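Local coordinates for putative sporulation-specific glycosylase YdhD (Bacillus subtilis subsp. subtilis str. 168, PDB 3CZ8), which probably hydrolyses glycosidic bonds during sporulation, this piece being the family 18 glycosyl hydrolase (chitinase class II) domain of a longer protein that also carries LysM repeats, at residues S37-I43 / L70-L76; L53-I59 / T109-G113; Y104-S108 / G144-L148. The protein carries 1 engineered substitution. One frame throughout, in Å; residues are numbered along the deposited sequence. Where two conformers were deposited one is given.

Contact 1 of 3, residues S37-I43 / L70-L76; sequences SIFEYHI and LATITNL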
ATOM      1  N   SER A  37      14.581   1.314  -3.447  1.00 24.75           N
ATOM      2  CA  SER A  37      14.477   1.672  -4.853  1.00 30.41           C
ATOM      3  C   SER A  37      13.170   2.416  -5.083  1.00 32.21           C
ATOM      4  O   SER A  37      12.091   1.820  -5.046  1.00 38.33           O
ATOM      5  CB  SER A  37      14.581   0.433  -5.747  1.00 24.41           C
ATOM      6  OG  SER A  37      15.629  -0.420  -5.311  1.00 26.97           O
ATOM      7  N   ILE A  38      13.273   3.694  -5.351  1.00 36.47           N
ATOM      8  CA  ILE A  38      12.132   4.541  -5.542  1.00 38.05           C
ATOM      9  C   ILE A  38      11.549   4.460  -6.935  1.00 39.35           C
ATOM     10  O   ILE A  38      12.225   4.692  -7.874  1.00 30.69           O
ATOM     11  CB  ILE A  38      12.455   5.987  -5.196  1.00 43.00           C
ATOM     12  CG1 ILE A  38      12.912   6.103  -3.768  1.00 30.74           C
ATOM     13  CG2 ILE A  38      11.274   6.846  -5.387  1.00 45.53           C
ATOM     14  CD1 ILE A  38      13.668   7.251  -3.516  1.00 37.93           C
ATOM     15  N   PHE A  39      10.266   4.169  -7.040  1.00 37.58           N
ATOM     16  CA  PHE A  39       9.599   4.035  -8.319  1.00 39.46           C
ATOM     17  C   PHE A  39       9.133   5.373  -8.838  1.00 43.95           C
ATOM     18  O   PHE A  39       8.876   6.219  -8.077  1.00 51.18           O
ATOM     19  CB  PHE A  39       8.459   3.031  -8.234  1.00 32.20           C
ATOM     20  CG  PHE A  39       8.901   1.623  -8.394  1.00 40.64           C
ATOM     21  CD1 PHE A  39       8.669   0.940  -9.551  1.00 32.32           C
ATOM     22  CD2 PHE A  39       9.588   0.987  -7.406  1.00 25.80           C
ATOM     23  CE1 PHE A  39       9.110  -0.320  -9.691  1.00 30.34           C
ATOM     24  CE2 PHE A  39      10.015  -0.265  -7.578  1.00 30.50           C
ATOM     25  CZ  PHE A  39       9.771  -0.912  -8.709  1.00 17.75           C
ATOM     26  N   GLU A  40       8.969   5.554 -10.131  1.00 53.75           N
ATOM     27  CA  GLU A  40       9.903   5.189 -11.158  1.00 44.67           C
ATOM     28  C   GLU A  40      10.299   6.410 -11.973  1.00 49.83           C
ATOM     29  O   GLU A  40       9.626   7.410 -11.929  1.00 43.48           O
ATOM     30  CB  GLU A  40       9.225   4.213 -12.075  1.00 48.24           C
ATOM     31  CG  GLU A  40       7.841   4.617 -12.401  1.00 55.98           C
ATOM     32  CD  GLU A  40       7.728   5.292 -13.720  1.00 59.08           C
ATOM     33  OE1 GLU A  40       6.827   6.095 -13.887  1.00 45.03           O
ATOM     34  OE2 GLU A  40       8.543   5.010 -14.590  1.00 53.39           O
ATOM     35  N   TYR A  41      11.394   6.308 -12.710  1.00 35.34           N
ATOM     36  CA  TYR A  41      11.627   7.104 -13.902  1.00 42.70           C
ATOM     37  C   TYR A  41      11.468   6.268 -15.137  1.00 34.77           C
ATOM     38  O   TYR A  41      11.895   5.165 -15.161  1.00 36.71           O
ATOM     39  CB  TYR A  41      13.031   7.677 -13.894  1.00 34.38           C
ATOM     40  CG  TYR A  41      13.300   8.742 -12.877  1.00 48.97           C
ATOM     41  CD1 TYR A  41      13.619   8.418 -11.590  1.00 33.22           C
ATOM     42  CD2 TYR A  41      13.262  10.076 -13.218  1.00 32.24           C
ATOM     43  CE1 TYR A  41      13.870   9.354 -10.695  1.00 41.17           C
ATOM     44  CE2 TYR A  41      13.516  11.017 -12.330  1.00 31.62           C
ATOM     45  CZ  TYR A  41      13.822  10.659 -11.066  1.00 49.93           C
ATOM     46  OH  TYR A  41      14.076  11.589 -10.122  1.00 59.08           O
ATOM     47  N   HIS A  42      10.858   6.803 -16.168  1.00 27.97           N
ATOM     48  CA  HIS A  42      10.684   6.043 -17.367  1.00 31.62           C
ATOM     49  C   HIS A  42      11.397   6.615 -18.581  1.00 47.95           C
ATOM     50  O   HIS A  42      11.745   7.768 -18.611  1.00 40.89           O
ATOM     51  CB  HIS A  42       9.207   5.766 -17.654  1.00 40.33           C
ATOM     52  CG  HIS A  42       8.333   6.962 -17.503  1.00 43.85           C
ATOM     53  ND1 HIS A  42       7.855   7.381 -16.291  1.00 50.06           N
ATOM     54  CD2 HIS A  42       7.875   7.846 -18.411  1.00 45.92           C
ATOM     55  CE1 HIS A  42       7.148   8.475 -16.453  1.00 60.58           C
ATOM     56  NE2 HIS A  42       7.145   8.778 -17.732  1.00 49.44           N
ATOM     57  N   ILE A  43      11.602   5.776 -19.580  1.00 45.62           N
ATOM     58  CA  ILE A  43      12.473   6.103 -20.701  1.00 47.53           C
ATOM     59  C   ILE A  43      11.708   6.415 -21.991  1.00 51.61           C
ATOM     60  O   ILE A  43      10.574   5.965 -22.185  1.00 49.00           O
ATOM     61  CB  ILE A  43      13.534   4.984 -20.947  1.00 47.30           C
ATOM     62  CG1 ILE A  43      12.882   3.694 -21.467  1.00 45.21           C
ATOM     63  CG2 ILE A  43      14.312   4.707 -19.666  1.00 42.52           C
ATOM     64  CD1 ILE A  43      13.863   2.661 -21.989  1.00 38.83           C
ATOM     65  N   LEU A  70      18.053   4.252  -4.193  1.00 31.17           N
ATOM     66  CA  LEU A  70      18.275   3.883  -5.584  1.00 22.97           C
ATOM     67  C   LEU A  70      17.156   4.426  -6.455  1.00 23.31           C
ATOM     68  O   LEU A  70      16.000   4.419  -6.053  1.00 30.05           O
ATOM     69  CB  LEU A  70      18.379   2.357  -5.729  1.00 26.06           C
ATOM     70  CG  LEU A  70      19.371   1.589  -4.840  1.00 29.32           C
ATOM     71  CD1 LEU A  70      19.200   0.081  -5.001  1.00 21.36           C
ATOM     72  CD2 LEU A  70      20.804   1.976  -5.130  1.00 36.10           C
ATOM     73  N   ALA A  71      17.513   4.916  -7.637  1.00 29.74           N
ATOM     74  CA  ALA A  71      16.536   5.357  -8.625  1.00 28.96           C
ATOM     75  C   ALA A  71      16.073   4.176  -9.463  1.00 21.95           C
ATOM     76  O   ALA A  71      16.891   3.460 -10.039  1.00 32.32           O
ATOM     77  CB  ALA A  71      17.144   6.418  -9.529  1.00 30.49           C
ATOM     78  N   THR A  72      14.764   3.968  -9.551  1.00 30.17           N
ATOM     79  CA  THR A  72      14.248   2.911 -10.409  1.00 30.19           C
ATOM     80  C   THR A  72      14.006   3.453 -11.811  1.00 32.64           C
ATOM     81  O   THR A  72      13.313   4.454 -11.993  1.00 27.68           O
ATOM     82  CB  THR A  72      12.975   2.260  -9.840  1.00 26.82           C
ATOM     83  OG1 THR A  72      13.222   1.863  -8.491  1.00 27.15           O
ATOM     84  CG2 THR A  72      12.581   1.034 -10.645  1.00 33.76           C
ATOM     85  N   ILE A  73      14.597   2.775 -12.789  1.00 30.19           N
ATOM     86  CA  ILE A  73      14.487   3.143 -14.186  1.00 26.33           C
ATOM     87  C   ILE A  73      13.681   2.053 -14.889  1.00 34.47           C
ATOM     88  O   ILE A  73      14.053   0.878 -14.850  1.00 32.92           O
ATOM     89  CB  ILE A  73      15.895   3.310 -14.850  1.00 27.16           C
ATOM     90  CG1 ILE A  73      16.888   4.022 -13.916  1.00 28.41           C
ATOM     91  CG2 ILE A  73      15.787   4.009 -16.207  1.00 34.19           C
ATOM     92  CD1 ILE A  73      16.541   5.477 -13.556  1.00 28.67           C
ATOM     93  N   THR A  74      12.566   2.447 -15.507  1.00 38.88           N
ATOM     94  CA  THR A  74      11.632   1.497 -16.123  1.00 38.01           C
ATOM     95  C   THR A  74      11.320   1.848 -17.570  1.00 39.12           C
ATOM     96  O   THR A  74      11.633   2.947 -18.034  1.00 35.53           O
ATOM     97  CB  THR A  74      10.269   1.440 -15.377  1.00 40.27           C
ATOM     98  OG1 THR A  74       9.529   2.637 -15.640  1.00 30.39           O
ATOM     99  CG2 THR A  74      10.444   1.259 -13.865  1.00 26.33           C
ATOM    100  N   ASN A  75      10.694   0.901 -18.270  1.00 39.37           N
ATOM    101  CA  ASN A  75      10.111   1.142 -19.590  1.00 35.66           C
ATOM    102  C   ASN A  75       8.574   1.236 -19.533  1.00 35.32           C
ATOM    103  O   ASN A  75       7.859   0.680 -20.372  1.00 39.46           O
ATOM    104  CB  ASN A  75      10.571   0.089 -20.606  1.00 22.55           C
ATOM    105  CG  ASN A  75      10.297  -1.342 -20.151  1.00 33.54           C
ATOM    106  OD1 ASN A  75      10.398  -1.667 -18.967  1.00 34.20           O
ATOM    107  ND2 ASN A  75       9.966  -2.207 -21.104  1.00 27.91           N
ATOM    108  N   LEU A  76       8.076   1.963 -18.541  1.00 35.28           N
ATOM    109  CA  LEU A  76       6.642   2.107 -18.356  1.00 40.03           C
ATOM    110  C   LEU A  76       6.042   3.164 -19.270  1.00 45.73           C
ATOM    111  O   LEU A  76       6.668   4.187 -19.545  1.00 46.77           O
ATOM    112  CB  LEU A  76       6.312   2.413 -16.891  1.00 31.85           C
ATOM    113  CG  LEU A  76       6.235   1.200 -15.957  1.00 32.44           C
ATOM    114  CD1 LEU A  76       6.222   1.641 -14.532  1.00 26.43           C
ATOM    115  CD2 LEU A  76       5.017   0.357 -16.224  1.00 26.38           C
TER
HETATM  116  O   HOH W   1       9.191   4.108 -20.895  1.00 43.82           O

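Contact 2 of 3, residues L53-I59 / T109-G113; sequences LNDAAAI and TRGYG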
ATOM      1  N   LEU A  53      10.765  13.423 -10.905  1.00 49.55           N
ATOM      2  CA  LEU A  53      10.026  13.105  -9.691  1.00 53.08           C
ATOM      3  C   LEU A  53      10.222  14.154  -8.615  1.00 54.85           C
ATOM      4  O   LEU A  53      11.210  14.890  -8.620  1.00 52.52           O
ATOM      5  CB  LEU A  53      10.457  11.749  -9.125  1.00 58.09           C
ATOM      6  CG  LEU A  53      10.181  10.431  -9.844  1.00 52.24           C
ATOM      7  CD1 LEU A  53      10.701   9.323  -8.961  1.00 48.63           C
ATOM      8  CD2 LEU A  53       8.704  10.232 -10.134  1.00 58.44           C
ATOM      9  N   ASN A  54       9.274  14.203  -7.686  1.00 57.19           N
ATOM     10  CA  ASN A  54       9.442  14.949  -6.454  1.00 61.92           C
ATOM     11  C   ASN A  54      10.132  14.043  -5.446  1.00 55.08           C
ATOM     12  O   ASN A  54       9.516  13.568  -4.495  1.00 58.06           O
ATOM     13  CB  ASN A  54       8.091  15.449  -5.935  1.00 65.10           C
ATOM     14  CG  ASN A  54       8.231  16.535  -4.882  1.00 70.67           C
ATOM     15  OD1 ASN A  54       9.036  17.459  -5.024  1.00 86.27           O
ATOM     16  ND2 ASN A  54       7.437  16.434  -3.823  1.00 67.74           N
ATOM     17  N   ASP A  55      11.423  13.806  -5.675  1.00 55.00           N
ATOM     18  CA  ASP A  55      12.170  12.789  -4.937  1.00 53.71           C
ATOM     19  C   ASP A  55      13.187  13.344  -3.945  1.00 52.11           C
ATOM     20  O   ASP A  55      13.697  12.604  -3.100  1.00 50.76           O
ATOM     21  CB  ASP A  55      12.832  11.787  -5.899  1.00 43.93           C
ATOM     22  CG  ASP A  55      13.754  12.449  -6.933  1.00 68.12           C
ATOM     23  OD1 ASP A  55      14.329  11.700  -7.751  1.00 57.19           O
ATOM     24  OD2 ASP A  55      13.917  13.690  -6.942  1.00 65.97           O
ATOM     25  N   ALA A  56      13.456  14.647  -4.048  1.00 55.34           N
ATOM     26  CA  ALA A  56      14.476  15.333  -3.247  1.00 55.23           C
ATOM     27  C   ALA A  56      14.343  15.109  -1.743  1.00 48.84           C
ATOM     28  O   ALA A  56      15.343  14.892  -1.053  1.00 48.44           O
ATOM     29  CB  ALA A  56      14.491  16.826  -3.567  1.00 55.54           C
ATOM     30  N   ALA A  57      13.109  15.146  -1.248  1.00 52.44           N
ATOM     31  CA  ALA A  57      12.830  14.893   0.164  1.00 59.93           C
ATOM     32  C   ALA A  57      13.075  13.431   0.529  1.00 51.41           C
ATOM     33  O   ALA A  57      13.644  13.141   1.580  1.00 52.88           O
ATOM     34  CB  ALA A  57      11.398  15.309   0.511  1.00 65.34           C
ATOM     35  N   ALA A  58      12.658  12.523  -0.355  1.00 56.35           N
ATOM     36  CA  ALA A  58      12.799  11.077  -0.136  1.00 55.87           C
ATOM     37  C   ALA A  58      14.257  10.595  -0.173  1.00 44.10           C
ATOM     38  O   ALA A  58      14.645   9.726   0.613  1.00 46.73           O
ATOM     39  CB  ALA A  58      11.947  10.303  -1.142  1.00 51.99           C
ATOM     40  N   ILE A  59      15.049  11.172  -1.077  1.00 48.77           N
ATOM     41  CA  ILE A  59      16.483  10.879  -1.182  1.00 46.45           C
ATOM     42  C   ILE A  59      17.220  11.280   0.098  1.00 44.72           C
ATOM     43  O   ILE A  59      17.963  10.471   0.669  1.00 44.11           O
ATOM     44  CB  ILE A  59      17.119  11.569  -2.421  1.00 52.45           C
ATOM     45  CG1 ILE A  59      16.502  11.024  -3.708  1.00 29.82           C
ATOM     46  CG2 ILE A  59      18.639  11.367  -2.457  1.00 55.84           C
ATOM     47  CD1 ILE A  59      16.703  11.923  -4.921  1.00 41.34           C
ATOM     48  N   THR A 109      23.180  14.345 -10.187  1.00 55.89           N
ATOM     49  CA  THR A 109      22.432  15.577  -9.910  1.00 55.87           C
ATOM     50  C   THR A 109      21.517  15.408  -8.700  1.00 53.80           C
ATOM     51  O   THR A 109      21.595  16.183  -7.744  1.00 55.92           O
ATOM     52  CB  THR A 109      21.593  16.017 -11.127  1.00 61.30           C
ATOM     53  OG1 THR A 109      22.438  16.111 -12.281  1.00 71.34           O
ATOM     54  CG2 THR A 109      20.921  17.369 -10.883  1.00 82.06           C
ATOM     55  N   ARG A 110      20.676  14.376  -8.738  1.00 47.74           N
ATOM     56  CA  ARG A 110      19.667  14.159  -7.698  1.00 33.24           C
ATOM     57  C   ARG A 110      20.222  13.560  -6.409  1.00 31.76           C
ATOM     58  O   ARG A 110      19.585  13.646  -5.361  1.00 45.53           O
ATOM     59  CB  ARG A 110      18.507  13.313  -8.238  1.00 35.44           C
ATOM     60  CG  ARG A 110      17.750  13.939  -9.414  1.00 36.91           C
ATOM     61  CD  ARG A 110      16.475  14.659  -8.970  1.00 62.93           C
ATOM     62  NE  ARG A 110      16.731  15.959  -8.345  1.00 92.18           N
ATOM     63  CZ  ARG A 110      16.697  16.193  -7.034  1.00 98.05           C
ATOM     64  NH1 ARG A 110      16.945  17.414  -6.574  1.00 86.32           N
ATOM     65  NH2 ARG A 110      16.419  15.215  -6.180  1.00 91.09           N
ATOM     66  N   GLY A 111      21.401  12.949  -6.480  1.00 41.48           N
ATOM     67  CA  GLY A 111      22.064  12.431  -5.278  1.00 30.24           C
ATOM     68  C   GLY A 111      21.685  11.020  -4.855  1.00 44.92           C
ATOM     69  O   GLY A 111      21.739  10.680  -3.665  1.00 37.79           O
ATOM     70  N   TYR A 112      21.312  10.189  -5.825  1.00 42.01           N
ATOM     71  CA  TYR A 112      21.049   8.776  -5.561  1.00 41.74           C
ATOM     72  C   TYR A 112      22.358   8.031  -5.338  1.00 32.52           C
ATOM     73  O   TYR A 112      23.405   8.462  -5.810  1.00 47.81           O
ATOM     74  CB  TYR A 112      20.301   8.149  -6.733  1.00 39.28           C
ATOM     75  CG  TYR A 112      18.820   8.454  -6.794  1.00 38.57           C
ATOM     76  CD1 TYR A 112      17.924   7.828  -5.925  1.00 38.34           C
ATOM     77  CD2 TYR A 112      18.310   9.340  -7.743  1.00 29.59           C
ATOM     78  CE1 TYR A 112      16.561   8.084  -5.988  1.00 31.59           C
ATOM     79  CE2 TYR A 112      16.944   9.605  -7.816  1.00 38.21           C
ATOM     80  CZ  TYR A 112      16.077   8.968  -6.932  1.00 37.38           C
ATOM     81  OH  TYR A 112      14.726   9.220  -6.987  1.00 47.20           O
ATOM     82  N   GLY A 113      22.297   6.919  -4.610  1.00 31.39           N
ATOM     83  CA  GLY A 113      23.464   6.061  -4.417  1.00 32.88           C
ATOM     84  C   GLY A 113      23.632   4.981  -5.478  1.00 37.09           C
ATOM     85  O   GLY A 113      24.551   4.167  -5.401  1.00 32.54           O
TER

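Contact 3 of 3, residues Y104-S108 / G144-L148; sequences YDLVS and GGYVL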
ATOM      1  N   TYR A 104      23.421   8.336 -15.424  1.00 49.21           N
ATOM      2  CA  TYR A 104      24.513   8.914 -14.637  1.00 43.28           C
ATOM      3  C   TYR A 104      24.182  10.341 -14.209  1.00 38.66           C
ATOM      4  O   TYR A 104      24.380  10.700 -13.047  1.00 38.85           O
ATOM      5  CB  TYR A 104      25.855   8.884 -15.389  1.00 51.69           C
ATOM      6  CG  TYR A 104      27.003   9.364 -14.522  1.00 44.94           C
ATOM      7  CD1 TYR A 104      27.404  10.705 -14.530  1.00 43.38           C
ATOM      8  CD2 TYR A 104      27.666   8.486 -13.667  1.00 37.06           C
ATOM      9  CE1 TYR A 104      28.437  11.152 -13.714  1.00 50.49           C
ATOM     10  CE2 TYR A 104      28.704   8.923 -12.852  1.00 49.23           C
ATOM     11  CZ  TYR A 104      29.084  10.255 -12.880  1.00 46.37           C
ATOM     12  OH  TYR A 104      30.113  10.693 -12.076  1.00 71.26           O
ATOM     13  N   ASP A 105      23.687  11.144 -15.151  1.00 40.31           N
ATOM     14  CA  ASP A 105      23.300  12.532 -14.873  1.00 49.36           C
ATOM     15  C   ASP A 105      22.182  12.601 -13.841  1.00 57.58           C
ATOM     16  O   ASP A 105      22.153  13.520 -13.029  1.00 59.86           O
ATOM     17  CB  ASP A 105      22.876  13.263 -16.153  1.00 49.25           C
ATOM     18  CG  ASP A 105      24.043  13.549 -17.089  1.00 52.89           C
ATOM     19  OD1 ASP A 105      23.779  13.888 -18.263  1.00 65.28           O
ATOM     20  OD2 ASP A 105      25.214  13.432 -16.665  1.00 46.59           O
ATOM     21  N   LEU A 106      21.279  11.619 -13.878  1.00 50.88           N
ATOM     22  CA  LEU A 106      20.203  11.501 -12.900  1.00 46.79           C
ATOM     23  C   LEU A 106      20.721  11.239 -11.487  1.00 38.43           C
ATOM     24  O   LEU A 106      20.333  11.935 -10.556  1.00 43.57           O
ATOM     25  CB  LEU A 106      19.213  10.402 -13.303  1.00 45.50           C
ATOM     26  CG  LEU A 106      17.824  10.484 -12.667  1.00 55.01           C
ATOM     27  CD1 LEU A 106      16.927  11.393 -13.495  1.00 70.53           C
ATOM     28  CD2 LEU A 106      17.216   9.107 -12.541  1.00 55.37           C
ATOM     29  N   VAL A 107      21.593  10.243 -11.329  1.00 39.38           N
ATOM     30  CA  VAL A 107      22.078   9.870  -9.991  1.00 40.45           C
ATOM     31  C   VAL A 107      23.066  10.865  -9.375  1.00 45.75           C
ATOM     32  O   VAL A 107      23.131  11.002  -8.151  1.00 36.32           O
ATOM     33  CB  VAL A 107      22.643   8.416  -9.921  1.00 42.38           C
ATOM     34  CG1 VAL A 107      21.542   7.421 -10.194  1.00 38.84           C
ATOM     35  CG2 VAL A 107      23.808   8.201 -10.886  1.00 37.16           C
ATOM     36  N   SER A 108      23.815  11.565 -10.225  1.00 48.63           N
ATOM     37  CA  SER A 108      24.781  12.557  -9.760  0.50 46.54           C
ATOM     38  C   SER A 108      24.111  13.869  -9.356  1.00 49.64           C
ATOM     39  O   SER A 108      24.433  14.428  -8.308  1.00 51.41           O
ATOM     40  CB  SER A 108      25.883  12.785 -10.800  0.50 37.84           C
ATOM     41  OG  SER A 108      25.347  12.917 -12.105  0.50 28.11           O
ATOM     42  N   GLY A 144      31.847   6.297 -10.964  1.00 50.51           N
ATOM     43  CA  GLY A 144      31.349   7.307 -10.042  1.00 39.98           C
ATOM     44  C   GLY A 144      31.009   6.755  -8.670  1.00 23.86           C
ATOM     45  O   GLY A 144      30.488   7.476  -7.830  1.00 35.72           O
ATOM     46  N   GLY A 145      31.283   5.473  -8.449  1.00 30.73           N
ATOM     47  CA  GLY A 145      30.971   4.816  -7.185  1.00 21.84           C
ATOM     48  C   GLY A 145      29.512   4.420  -6.956  1.00 43.27           C
ATOM     49  O   GLY A 145      29.148   4.003  -5.856  1.00 35.06           O
ATOM     50  N   TYR A 146      28.681   4.537  -7.991  1.00 41.16           N
ATOM     51  CA  TYR A 146      27.256   4.182  -7.915  1.00 41.68           C
ATOM     52  C   TYR A 146      26.989   2.695  -8.147  1.00 40.59           C
ATOM     53  O   TYR A 146      27.574   2.079  -9.038  1.00 48.44           O
ATOM     54  CB  TYR A 146      26.450   5.002  -8.919  1.00 33.33           C
ATOM     55  CG  TYR A 146      26.618   6.495  -8.768  1.00 46.85           C
ATOM     56  CD1 TYR A 146      27.496   7.204  -9.589  1.00 35.82           C
ATOM     57  CD2 TYR A 146      25.895   7.203  -7.807  1.00 45.31           C
ATOM     58  CE1 TYR A 146      27.652   8.579  -9.454  1.00 46.36           C
ATOM     59  CE2 TYR A 146      26.043   8.580  -7.669  1.00 51.15           C
ATOM     60  CZ  TYR A 146      26.924   9.257  -8.493  1.00 51.40           C
ATOM     61  OH  TYR A 146      27.075  10.611  -8.351  1.00 56.58           O
ATOM     62  N   VAL A 147      26.078   2.146  -7.350  1.00 37.53           N
ATOM     63  CA  VAL A 147      25.712   0.725  -7.370  1.00 32.00           C
ATOM     64  C   VAL A 147      24.759   0.420  -8.543  1.00 36.60           C
ATOM     65  O   VAL A 147      23.928   1.252  -8.907  1.00 32.39           O
ATOM     66  CB  VAL A 147      25.071   0.322  -6.001  1.00 39.99           C
ATOM     67  CG1 VAL A 147      24.787  -1.168  -5.905  1.00 42.04           C
ATOM     68  CG2 VAL A 147      25.978   0.730  -4.848  1.00 57.63           C
ATOM     69  N   LEU A 148      24.905  -0.755  -9.153  1.00 35.99           N
ATOM     70  CA  LEU A 148      23.988  -1.198 -10.202  1.00 26.71           C
ATOM     71  C   LEU A 148      23.207  -2.411  -9.737  1.00 27.67           C
ATOM     72  O   LEU A 148      23.782  -3.449  -9.419  1.00 28.21           O
ATOM     73  CB  LEU A 148      24.728  -1.492 -11.518  1.00 29.41           C
ATOM     74  CG  LEU A 148      23.895  -2.020 -12.698  1.00 32.83           C
ATOM     75  CD1 LEU A 148      22.747  -1.105 -13.046  1.00 27.49           C
ATOM     76  CD2 LEU A 148      24.751  -2.257 -13.923  1.00 26.89           C
TER
HETATM   77  O   HOH W   2      29.312  11.612  -9.454  1.00 44.66           O

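Contact 1 of 3, residues S37-I43 / L70-L76
Two neighbouring parallel strands of the TIM barrel meet here, both fully buried and belonging to one beta-alpha-beta unit. Within these segments I38 N donates to L70 O (2.9 Å) and T72 N to I38 O (3.1 Å). A beta bulge then shifts the register by one, so that I38 faces A71 but Y41 faces I73. Beyond it the pairing resumes, with Y41 N to T72 O and T74 N to Y41 O both at 2.8 Å, before fading into a weak bond from I43 N to T74 O (3.2 Å). Around the bulge T72 points at the other strand: its CG2 sits over the F39 ring face, 3.9 Å from the centroid, a CH-pi contact. E40 gathers polar partners, accepting from T74 OG1 at OE2 (2.8 Å) and from H42 ND1 at OE1 (2.9 Å), while N of Y6 in the second subunit also bonds to OE1. At the C-terminal end of the two segments water 1 donates to I43 O (2.7 Å) and L76 O (2.9 Å). N75 bonds through ND2 to the backbone O of E120, the predicted proton donor, placing this end of the strands beside the probable active site. On one face Y41, A71 and I73 pack on L106 of helix 93-110; on the other, S37 bonds to T116, and L70 and T74 touch strand 114-118.

Contact 2 of 3, residues L53-I59 / T109-G113
I59 lays its CD1 over the face of the Y112 ring, 3.8 Å from the centroid and 20° off the normal, a CH-pi contact between the first turn of helix 56-64 and the loop that leaves helix 93-110. The same methyl lies 3.4 Å from R110 O and 3.5 Å from R110 NH2, while I59 CG2 reaches G111 O at 3.4 Å, so this one side chain fits against three consecutive residues. At G111 the backbone leaves helical angles with a phi of 87°, where a CB would jam against the preceding carbonyl. Just ahead of helix 56-64, D55 uses both carboxylate oxygens: OD1 accepts from Y112 OH at 2.6 Å, and OD2 forms a salt bridge with R110 NH2 at 3.0 Å. Y41 of strand 35-42 also bonds to OD1, through its own hydroxyl. The R110 side chain folds back to make this reach, and its NH2 packs 3.6 Å from A56 CB. P69 and A71 of strand 68-77 also touch Y112. Charge pairing near the surface thus sits directly beside apolar packing, and the buried D55 carboxylate, held by an arginine and two tyrosine hydroxyls, ties the two helix ends to the barrel strand.

Contact 3 of 3, residues Y104-S108 / G144-L148
The last turns of helix 93-110 run past the loop that follows helix 127-143 and leads into barrel strand 147-153, away from the predicted active site, with CA atoms no nearer than 8.0 Å (V107 to Y146). G145 ends helix 127-143 in a Schellman motif, its phi of 77° suiting glycine, and a CB on G144 would clash with Y104 CE2. Side chains bridge the gap, chiefly Y146. Its ring turns an edge toward the face of Y104 in an offset edge-to-face pair, centroids 5.6 Å apart and planes at 88°. V107 CG2 sits squarely over a face of the Y146 ring, 3.7 Å from the centroid, a CH-pi contact. The Y146 hydroxyl reaches 3.3 Å from S108 CA, whereas S108 OG turns back to donate to Y104 O (2.6 Å). R140 makes a cation-pi contact with Y104. Aromatic and aliphatic packing therefore dominates, and the two tyrosine hydroxyls are joined through solvent: water 2 lies 2.9 Å from Y104 OH and 2.7 Å from Y146 OH.

All three contacts lie on the same side of the chain's centre, in the family 18 TIM barrel, their centres 12 to 14 Å apart. Contact 1 pairs strands 35-42 and 68-77, and helix 56-64 of contact 2 is the crossover between them. Contacts 1 and 2 alternate along the chain and meet where Y41 OH approaches D55 OD1 (2.4 Å). Contact 3 follows contact 1 in sequence but alternates with contact 2, sharing helix 93-110; G113 O and V147 N, 3.2 Å apart, join these two. L106 links contact 3 back to contact 1. Together they tie successive beta-alpha units, from the barrel wall near the predicted catalytic residue to the outer helices.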